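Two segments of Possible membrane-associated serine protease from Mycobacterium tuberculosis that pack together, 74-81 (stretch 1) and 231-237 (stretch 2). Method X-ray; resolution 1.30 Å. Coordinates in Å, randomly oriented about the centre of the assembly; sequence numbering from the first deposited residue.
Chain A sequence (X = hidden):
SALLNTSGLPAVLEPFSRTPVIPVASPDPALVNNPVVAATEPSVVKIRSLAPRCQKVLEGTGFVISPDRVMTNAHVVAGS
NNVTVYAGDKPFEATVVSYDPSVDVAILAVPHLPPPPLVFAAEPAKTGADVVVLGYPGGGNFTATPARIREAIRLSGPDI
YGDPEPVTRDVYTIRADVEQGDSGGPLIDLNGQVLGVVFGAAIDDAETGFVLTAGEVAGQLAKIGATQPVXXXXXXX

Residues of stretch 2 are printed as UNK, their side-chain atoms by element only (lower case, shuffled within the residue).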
# COMPACT_ATOMS: atom_id res chain seq x y z
N ALA A 74 -7.51 4.86 7.31
CA ALA A 74 -6.38 4.14 6.75
C ALA A 74 -5.06 4.73 7.26
O ALA A 74 -4.13 4.00 7.55
CB ALA A 74 -6.43 4.15 5.23
N HIS A 75 -4.99 6.06 7.38
CA HIS A 75 -3.71 6.66 7.77
C HIS A 75 -3.33 6.37 9.21
O HIS A 75 -2.19 6.60 9.60
CB HIS A 75 -3.68 8.17 7.48
CG HIS A 75 -4.51 9.00 8.41
ND1 HIS A 75 -5.73 9.54 8.05
CD2 HIS A 75 -4.27 9.45 9.67
CE1 HIS A 75 -6.20 10.28 9.05
NE2 HIS A 75 -5.33 10.23 10.05
N VAL A 76 -4.25 5.84 10.01
CA VAL A 76 -3.89 5.43 11.37
C VAL A 76 -3.06 4.14 11.38
O VAL A 76 -2.33 3.90 12.33
CB VAL A 76 -5.18 5.33 12.23
CG1 VAL A 76 -4.97 4.65 13.56
CG2 VAL A 76 -5.73 6.71 12.43
N VAL A 77 -3.16 3.34 10.31
CA VAL A 77 -2.41 2.09 10.23
C VAL A 77 -1.46 2.03 9.03
O VAL A 77 -0.76 1.03 8.87
CB VAL A 77 -3.39 0.84 10.21
CG1 VAL A 77 -4.23 0.80 11.48
CG2 VAL A 77 -4.28 0.84 8.96
N ALA A 78 -1.43 3.08 8.22
CA ALA A 78 -0.63 3.08 6.98
C ALA A 78 0.84 2.80 7.25
O ALA A 78 1.44 3.45 8.09
CB ALA A 78 -0.77 4.40 6.28
N GLY A 79 1.40 1.83 6.54
CA GLY A 79 2.81 1.50 6.66
C GLY A 79 3.17 0.62 7.83
O GLY A 79 4.32 0.26 7.97
N SER A 80 2.19 0.28 8.67
CA SER A 80 2.47 -0.48 9.87
C SER A 80 2.58 -1.96 9.60
O SER A 80 2.11 -2.46 8.58
CB SER A 80 1.36 -0.26 10.90
OG SER A 80 0.13 -0.85 10.51
N ASN A 81 3.14 -2.68 10.57
CA ASN A 81 3.14 -4.14 10.48
C ASN A 81 2.58 -4.83 11.72
O ASN A 81 2.60 -6.06 11.79
CB ASN A 81 4.50 -4.72 10.09
CG ASN A 81 5.52 -4.58 11.18
OD1 ASN A 81 5.28 -3.96 12.22
ND2 ASN A 81 6.69 -5.18 10.96
N UNK A 231 -2.69 -5.59 2.81
CA UNK A 231 -1.54 -4.78 3.26
C UNK A 231 -1.96 -3.42 3.83
O UNK A 231 -3.12 -3.00 3.70
N UNK A 232 -0.98 -2.71 4.38
CA UNK A 232 -1.19 -1.36 4.88
C UNK A 232 -0.46 -0.31 4.05
O UNK A 232 -0.31 0.83 4.48
o UNK A 232 0.55 -1.73 6.43
c UNK A 232 -1.74 -1.99 7.24
c UNK A 232 -0.78 -1.23 6.33
N UNK A 233 -0.05 -0.67 2.84
CA UNK A 233 0.44 0.33 1.90
C UNK A 233 1.74 1.02 2.31
O UNK A 233 2.58 0.48 3.02
N UNK A 234 1.89 2.25 1.83
CA UNK A 234 3.10 3.02 2.04
C UNK A 234 3.00 3.83 3.32
O UNK A 234 1.91 4.12 3.83
c UNK A 234 3.33 3.96 0.86
N UNK A 235 4.15 4.26 3.81
CA UNK A 235 4.19 5.24 4.88
C UNK A 235 3.68 6.57 4.37
O UNK A 235 4.01 7.00 3.25
c UNK A 235 5.63 5.43 5.38
s UNK A 235 6.31 3.88 6.00
N UNK A 236 2.86 7.22 5.18
CA UNK A 236 2.40 8.55 4.79
C UNK A 236 3.61 9.49 4.89
O UNK A 236 4.37 9.40 5.85
c UNK A 236 1.18 8.97 5.61
c UNK A 236 0.79 10.41 5.36
c UNK A 236 -0.01 8.05 5.32
N UNK A 237 3.81 10.35 3.88
CA UNK A 237 4.98 11.24 3.85
C UNK A 237 4.92 12.30 4.94
O UNK A 237 3.85 12.64 5.47
OXT UNK A 237 5.96 12.83 5.32
o UNK A 237 5.23 10.97 1.44
c UNK A 237 5.13 11.92 2.48
O HOH W 1 2.15 6.17 7.79

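Position 231 has backbone atoms and nothing beyond CA, and it touches no atom of stretch 1. The absence of a side chain identifies Gly-231. A CB here would meet nothing of stretch 1, so this contact does not account for the glycine.

At position 232 the side chain has three atoms: a carbon that carries one oxygen and one carbon. The CA-to-CB bond points toward stretch 1, where CB lies 3.4 Å from the O of Val-77 and the side-chain oxygen 2.8 Å from the O of Ser-80. A branched carbon bearing a hydroxyl and a methyl is threonine, Thr-232. Its hydroxyl donates a hydrogen bond to the Ser-80 carbonyl, while its methyl group, CG2, comes within 4.2 Å of CG2 of Val-77, so it is both polar and apolar.

Position 233 again lacks side-chain atoms, and its backbone O lies 3.8 Å from CA of Gly-79. This is Gly-233; its phi of 66° by itself favours glycine.

Position 234 carries a single carbon, directed away from stretch 1; its backbone O approaches CB of Ala-78 at 3.6 Å. It is Ala-234, and its contribution comes from the backbone.

At position 235 one carbon is followed by one sulfur, unbranched. The CA-to-CB bond points away from stretch 1, yet the sulfur comes to 4.3 Å from CA of Gly-79. This is Cys-235, its sulfur bonded covalently to a group elsewhere in the structure. An ideal CB on Gly-79 would lie 3.0 Å from SG, a clash; Gly-79, whose phi is also positive, avoids it.

Position 236 has three carbons, one carrying the other two, with CB pointing toward stretch 1. One terminal carbon lies 3.8 Å from CB of Ala-78 and 4.3 Å from CB of His-75. This beta-branched, wholly apolar group is Val-236, which adds an apolar patch to the contact.

Position 237 has one carbon followed by one oxygen, and its backbone ends in a carboxylate with OXT. It is Ser-237, exposed and out of reach of stretch 1.

The contact centres on the type II turn from Val-77 to Ser-80. Thr-232 grips it twice: its O accepts a nearly straight hydrogen bond from N of Gly-79 (2.9 Å, 163°), and its hydroxyl binds the O of Ser-80. A water bridges the two stretches, donating to O of Ala-78 at 2.8 Å and accepting from N of Val-236 at 2.9 Å. Polar anchoring at Thr-232 and apolar packing at Val-236 hold the tail against the turn.

Stretch 2 231-237: GTGACVS
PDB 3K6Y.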